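PDB 7BZV: 2-aminomuconic 6-semialdehyde dehydrogenase from Pseudomonas sp., which catalyses the NAD+-dependent oxidation of 2-aminomuconic 6-semialdehyde to 2-aminomuconate in the meta-cleavage pathway of 2-aminophenol catabolism, working as a tetramer. Local coordinates for residues F263-F268 with I421-L426; V293-P298 with C395-F400. All coordinates share one frame; numbering follows the deposited sequence.

In the fold
Contacts 1 and 2 both reach one seven-stranded mixed sheet, probably that of the catalytic domain of the aldehyde dehydrogenase fold, and their centres are about 13 Å apart. Strands 258-262, 290-296, 394-400 and 418-422 follow in that order along the chain, so the two segments of contact 2 both fall between those of contact 1. Across the sheet, 394-400 pairs with 290-296, which pairs with 258-262, which in turn pairs with 418-422. The contacts meet where Glu296 OE1 lies 2.8 Å from Ala264 N, a probable hydrogen bond, and where the rings of Phe263 and Phe400 pack edge-to-face. Chain parts distant in sequence are thereby joined at the C-terminal ends of four adjacent parallel strands inside the sheet.

Contact 1: residues F263-F268 with I421-L426; sequences FADCDF and IWTTNL
Phe263 N donates to Trp422 O (3.0 Å, 164° at the hydrogen), carrying the pairing of parallel strands 258-262 and 418-422 to the point where both segments leave the sheet of this aldehyde dehydrogenase fold. Beyond it, residues 263-266 form a type I beta turn, and the two segments come closest at Cys266 and Thr423, whose CA atoms are 4.1 Å apart. Each segment then runs into a helix: Asp267 OD1 caps Lys270 N and Asn425 OD1 caps Arg428 N. Thr424 and Leu426 make backbone hydrogen bonds to a neighbouring subunit, so this loop borders a subunit interface of the tetramer.

Phe263 and Ile421 lie side by side, and CG2 of Ile421 reaches the ring edge at CE2 of Phe263. Trp422 O also sits at that ring's edge, in its plane. Elsewhere CB of Cys266 rests against CB of Trp422 at 3.9 Å, and Met271 packs on both side chains.

Asp265 CG stands between the backbone N and the carbonyl carbon (chi1 65°), which turns the carboxylate toward Thr423. OD2 forms a salt bridge with Arg428. Thr424 OG1 donates to Asp265 O at 2.7 Å, tilted 30° from the carbonyl plane. Thr423 OG1 accepts from Asn425 N in an ST turn and donates to the syn lone pair of Asp265 OD1 at 2.7 Å, while Thr424 N meets the same OD1 from above the carboxylate plane at 3.2 Å.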
loop_
_atom_site.group_PDB
_atom_site.type_symbol
_atom_site.label_atom_id
_atom_site.label_comp_id
_atom_site.label_asym_id
_atom_site.label_seq_id
_atom_site.Cartn_x
_atom_site.Cartn_y
_atom_site.Cartn_z
ATOM N N PHE B 263 -18.801 9.579 28.584
ATOM C CA PHE B 263 -19.439 8.487 29.291
ATOM C C PHE B 263 -19.017 8.445 30.756
ATOM O O PHE B 263 -17.927 8.880 31.154
ATOM C CB PHE B 263 -19.125 7.136 28.610
ATOM C CG PHE B 263 -19.847 6.965 27.287
ATOM C CD1 PHE B 263 -21.131 6.425 27.233
ATOM C CD2 PHE B 263 -19.254 7.379 26.119
ATOM C CE1 PHE B 263 -21.789 6.297 26.027
ATOM C CE2 PHE B 263 -19.906 7.236 24.873
ATOM C CZ PHE B 263 -21.165 6.715 24.836
ATOM N N ALA B 264 -19.911 7.879 31.565
ATOM C CA ALA B 264 -19.680 7.812 33.000
ATOM C C ALA B 264 -18.446 6.993 33.359
ATOM O O ALA B 264 -17.848 7.224 34.423
ATOM C CB ALA B 264 -20.928 7.242 33.676
ATOM N N ASP B 265 -18.051 6.035 32.516
ATOM C CA ASP B 265 -16.881 5.212 32.834
ATOM C C ASP B 265 -15.572 5.854 32.377
ATOM O O ASP B 265 -14.525 5.196 32.409
ATOM C CB ASP B 265 -17.013 3.803 32.242
ATOM C CG ASP B 265 -17.017 3.791 30.725
ATOM O OD1 ASP B 265 -16.643 4.806 30.112
ATOM O OD2 ASP B 265 -17.401 2.773 30.124
ATOM N N CYS B 266 -15.589 7.127 31.984
ATOM C CA CYS B 266 -14.349 7.744 31.524
ATOM C C CYS B 266 -13.364 7.903 32.673
ATOM O O CYS B 266 -13.717 7.841 33.852
ATOM C CB CYS B 266 -14.614 9.100 30.860
ATOM S SG CYS B 266 -15.058 10.446 31.957
ATOM N N ASP B 267 -12.091 8.059 32.308
ATOM C CA ASP B 267 -11.094 8.539 33.256
ATOM C C ASP B 267 -11.361 10.021 33.477
ATOM O O ASP B 267 -11.017 10.862 32.642
ATOM C CB ASP B 267 -9.689 8.276 32.718
ATOM C CG ASP B 267 -8.618 8.688 33.705
ATOM O OD1 ASP B 267 -8.749 9.760 34.346
ATOM O OD2 ASP B 267 -7.652 7.932 33.858
ATOM N N PHE B 268 -11.992 10.351 34.606
ATOM C CA PHE B 268 -12.594 11.675 34.752
ATOM C C PHE B 268 -11.540 12.774 34.734
ATOM O O PHE B 268 -11.721 13.820 34.094
ATOM C CB PHE B 268 -13.417 11.701 36.042
ATOM C CG PHE B 268 -14.328 12.883 36.169
ATOM C CD1 PHE B 268 -15.606 12.853 35.658
ATOM C CD2 PHE B 268 -13.896 14.018 36.829
ATOM C CE1 PHE B 268 -16.446 13.954 35.812
ATOM C CE2 PHE B 268 -14.712 15.106 36.980
ATOM C CZ PHE B 268 -15.986 15.075 36.469
ATOM N N ILE B 421 -14.585 11.558 22.076
ATOM C CA ILE B 421 -15.311 10.573 22.872
ATOM C C ILE B 421 -14.438 10.145 24.051
ATOM O O ILE B 421 -13.295 9.733 23.842
ATOM C CB ILE B 421 -15.598 9.298 22.059
ATOM C CG1 ILE B 421 -16.164 9.605 20.657
ATOM C CG2 ILE B 421 -16.488 8.331 22.813
ATOM C CD1 ILE B 421 -17.446 10.262 20.742
ATOM N N TRP B 422 -15.030 10.071 25.241
ATOM C CA TRP B 422 -14.313 9.731 26.477
ATOM C C TRP B 422 -15.018 8.539 27.124
ATOM O O TRP B 422 -16.163 8.660 27.582
ATOM C CB TRP B 422 -14.248 10.938 27.431
ATOM C CG TRP B 422 -13.358 12.038 26.842
ATOM C CD1 TRP B 422 -13.732 12.989 25.928
ATOM C CD2 TRP B 422 -11.951 12.226 27.053
ATOM N NE1 TRP B 422 -12.661 13.750 25.576
ATOM C CE2 TRP B 422 -11.554 13.302 26.232
ATOM C CE3 TRP B 422 -10.997 11.607 27.862
ATOM C CZ2 TRP B 422 -10.264 13.786 26.221
ATOM C CZ3 TRP B 422 -9.715 12.077 27.833
ATOM C CH2 TRP B 422 -9.356 13.159 27.011
ATOM N N THR B 423 -14.323 7.403 27.162
ATOM C CA THR B 423 -14.785 6.158 27.783
ATOM C C THR B 423 -13.576 5.270 27.992
ATOM O O THR B 423 -12.603 5.352 27.237
ATOM C CB THR B 423 -15.816 5.429 26.906
ATOM O OG1 THR B 423 -16.186 4.179 27.499
ATOM C CG2 THR B 423 -15.214 5.082 25.544
ATOM N N THR B 424 -13.642 4.409 29.008
ATOM C CA THR B 424 -12.630 3.372 29.183
ATOM C C THR B 424 -13.125 2.015 28.713
ATOM O O THR B 424 -12.417 1.024 28.890
ATOM C CB THR B 424 -12.164 3.282 30.652
ATOM O OG1 THR B 424 -13.282 3.021 31.507
ATOM C CG2 THR B 424 -11.532 4.601 31.041
ATOM N N ASN B 425 -14.316 1.950 28.128
ATOM C CA ASN B 425 -14.892 0.692 27.662
ATOM C C ASN B 425 -14.406 0.384 26.247
ATOM O O ASN B 425 -14.660 1.159 25.315
ATOM C CB ASN B 425 -16.410 0.757 27.684
ATOM C CG ASN B 425 -17.065 -0.592 27.304
ATOM O OD1 ASN B 425 -17.050 -1.007 26.138
ATOM N ND2 ASN B 425 -17.611 -1.270 28.285
ATOM N N LEU B 426 -13.742 -0.768 26.094
ATOM C CA LEU B 426 -13.101 -1.118 24.833
ATOM C C LEU B 426 -14.085 -1.096 23.676
ATOM O O LEU B 426 -13.865 -0.402 22.679
ATOM C CB LEU B 426 -12.466 -2.505 24.933
ATOM C CG LEU B 426 -12.011 -3.144 23.624
ATOM C CD1 LEU B 426 -10.802 -2.400 23.115
ATOM C CD2 LEU B 426 -11.699 -4.597 23.836
#

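Contact 2: residues V293-P298 with C395-F400; sequences VYVERP and CHVTPF
Val293, Val295 and Val397 form the apolar centre on one face of two parallel strands. CG2 of Val397, anti to its backbone N, reaches CG2 of Val295 at 3.7 Å and also touches CG1 of Val293. The other branch of Val293, CG2, meets SG of Cys395. Phe300 and Phe303 of helix 297-312 and Met275 and Leu279 of helix 268-280 cover this face, as expected of the alpha/beta core of an aldehyde dehydrogenase.

On the reverse face, CG2 of Thr398 lies against the Tyr294 ring, 3.3 Å from CD1. Phe400 holds its CG between the backbone N and the carbonyl carbon (chi1 75°), which swings the ring across the neighbouring strand: its CD2 touches CB of Tyr294, and Glu296 lays CB over one ring face in a CH-pi contact, 4.0 Å from the centroid. Val406 of helix 403-411 packs on the side chains of both Tyr294 and Phe400.

Between the faces runs a parallel ladder. Val293 and Val295 each donate to and accept from the 395-400 strand, and the last bond, Arg297 N to Phe400 O at 2.8 Å, carries the pairing to the start of helix 297-312. Phe400 N approaches Val295 O from 46° out of the carbonyl plane.

The Arg297 guanidinium lies with one face over Pro399, NH2 being 3.3 Å from CG of the proline. The chemistry implies an apolar interior bordered by a polar edge, where Arg297 NH1 pairs with Asp401 and Arg409 binds Thr398 OG1 and Pro399 O, linking the C-terminal end of strand 394-400 to helix 403-411.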
loop_
_atom_site.group_PDB
_atom_site.type_symbol
_atom_site.label_atom_id
_atom_site.label_comp_id
_atom_site.label_asym_id
_atom_site.label_seq_id
_atom_site.Cartn_x
_atom_site.Cartn_y
_atom_site.Cartn_z
ATOM N N VAL B 293 -21.676 19.410 23.984
ATOM C CA VAL B 293 -21.116 18.435 24.911
ATOM C C VAL B 293 -22.233 17.589 25.501
ATOM O O VAL B 293 -23.096 18.112 26.213
ATOM C CB VAL B 293 -20.323 19.114 26.037
ATOM C CG1 VAL B 293 -19.796 18.062 26.970
ATOM C CG2 VAL B 293 -19.179 19.920 25.485
ATOM N N TYR B 294 -22.167 16.271 25.269
ATOM C CA TYR B 294 -23.129 15.294 25.778
ATOM C C TYR B 294 -22.466 14.521 26.916
ATOM O O TYR B 294 -21.412 13.897 26.710
ATOM C CB TYR B 294 -23.587 14.357 24.635
ATOM C CG TYR B 294 -24.150 15.132 23.457
ATOM C CD1 TYR B 294 -25.490 15.514 23.422
ATOM C CD2 TYR B 294 -23.344 15.496 22.393
ATOM C CE1 TYR B 294 -26.009 16.264 22.356
ATOM C CE2 TYR B 294 -23.842 16.213 21.334
ATOM C CZ TYR B 294 -25.174 16.618 21.327
ATOM O OH TYR B 294 -25.635 17.347 20.259
ATOM N N VAL B 295 -23.055 14.574 28.117
ATOM C CA VAL B 295 -22.488 13.909 29.289
ATOM C C VAL B 295 -23.490 12.889 29.801
ATOM O O VAL B 295 -24.654 13.228 30.032
ATOM C CB VAL B 295 -22.130 14.920 30.399
ATOM C CG1 VAL B 295 -21.428 14.224 31.566
ATOM C CG2 VAL B 295 -21.306 16.059 29.787
ATOM N N GLU B 296 -23.040 11.648 29.969
ATOM C CA GLU B 296 -23.932 10.609 30.460
ATOM C C GLU B 296 -24.503 11.011 31.824
ATOM O O GLU B 296 -23.788 11.480 32.725
ATOM C CB GLU B 296 -23.208 9.284 30.523
ATOM C CG GLU B 296 -24.166 8.117 30.566
ATOM C CD GLU B 296 -23.476 6.776 30.729
ATOM O OE1 GLU B 296 -22.229 6.674 30.628
ATOM O OE2 GLU B 296 -24.216 5.803 30.958
ATOM N N ARG B 297 -25.813 10.832 31.958
ATOM C CA ARG B 297 -26.572 11.401 33.080
ATOM C C ARG B 297 -25.921 11.184 34.442
ATOM O O ARG B 297 -25.883 12.138 35.234
ATOM C CB ARG B 297 -27.997 10.821 33.083
ATOM C CG ARG B 297 -29.024 11.435 34.070
ATOM C CD ARG B 297 -30.501 11.321 33.537
ATOM N NE ARG B 297 -30.936 12.693 33.345
ATOM C CZ ARG B 297 -31.409 13.203 32.231
ATOM N NH1 ARG B 297 -31.610 12.443 31.166
ATOM N NH2 ARG B 297 -31.702 14.487 32.197
ATOM N N PRO B 298 -25.436 9.990 34.790
ATOM C CA PRO B 298 -24.913 9.787 36.158
ATOM C C PRO B 298 -23.703 10.639 36.512
ATOM O O PRO B 298 -23.426 10.799 37.713
ATOM C CB PRO B 298 -24.558 8.296 36.190
ATOM C CG PRO B 298 -25.485 7.668 35.156
ATOM C CD PRO B 298 -25.572 8.717 34.048
ATOM N N CYS B 395 -19.541 26.220 25.004
ATOM C CA CYS B 395 -20.268 25.030 24.598
ATOM C C CYS B 395 -21.616 25.051 25.276
ATOM O O CYS B 395 -21.826 25.787 26.247
ATOM C CB CYS B 395 -19.525 23.739 24.955
ATOM S SG CYS B 395 -19.423 23.438 26.757
ATOM N N HIS B 396 -22.518 24.220 24.765
ATOM C CA HIS B 396 -23.747 23.829 25.448
ATOM C C HIS B 396 -23.596 22.402 25.968
ATOM O O HIS B 396 -23.228 21.502 25.211
ATOM C CB HIS B 396 -24.964 23.929 24.518
ATOM C CG HIS B 396 -26.246 23.555 25.185
ATOM N ND1 HIS B 396 -26.817 22.310 25.046
ATOM C CD2 HIS B 396 -27.062 24.253 26.006
ATOM C CE1 HIS B 396 -27.919 22.251 25.768
ATOM N NE2 HIS B 396 -28.098 23.425 26.344
ATOM N N VAL B 397 -23.864 22.184 27.252
ATOM C CA VAL B 397 -23.742 20.854 27.839
ATOM C C VAL B 397 -25.133 20.306 28.172
ATOM O O VAL B 397 -25.986 21.022 28.710
ATOM C CB VAL B 397 -22.796 20.874 29.064
ATOM C CG1 VAL B 397 -23.333 21.747 30.146
ATOM C CG2 VAL B 397 -22.545 19.487 29.567
ATOM N N THR B 398 -25.348 19.021 27.870
ATOM C CA THR B 398 -26.659 18.385 28.019
ATOM C C THR B 398 -26.440 16.944 28.456
ATOM O O THR B 398 -25.438 16.330 28.071
ATOM C CB THR B 398 -27.448 18.456 26.685
ATOM O OG1 THR B 398 -28.762 17.879 26.780
ATOM C CG2 THR B 398 -26.652 17.748 25.561
ATOM N N PRO B 399 -27.329 16.384 29.263
ATOM C CA PRO B 399 -27.217 14.962 29.610
ATOM C C PRO B 399 -27.759 14.052 28.518
ATOM O O PRO B 399 -28.616 14.430 27.716
ATOM C CB PRO B 399 -28.083 14.837 30.875
ATOM C CG PRO B 399 -29.164 15.894 30.677
ATOM C CD PRO B 399 -28.485 17.036 29.912
ATOM N N PHE B 400 -27.253 12.824 28.519
ATOM C CA PHE B 400 -27.800 11.740 27.701
ATOM C C PHE B 400 -27.874 10.465 28.528
ATOM O O PHE B 400 -27.229 10.338 29.579
ATOM C CB PHE B 400 -26.985 11.481 26.420
ATOM C CG PHE B 400 -25.681 10.777 26.629
ATOM C CD1 PHE B 400 -25.591 9.404 26.575
ATOM C CD2 PHE B 400 -24.532 11.500 26.830
ATOM C CE1 PHE B 400 -24.355 8.752 26.736
ATOM C CE2 PHE B 400 -23.345 10.873 26.992
ATOM C CZ PHE B 400 -23.245 9.492 26.938
#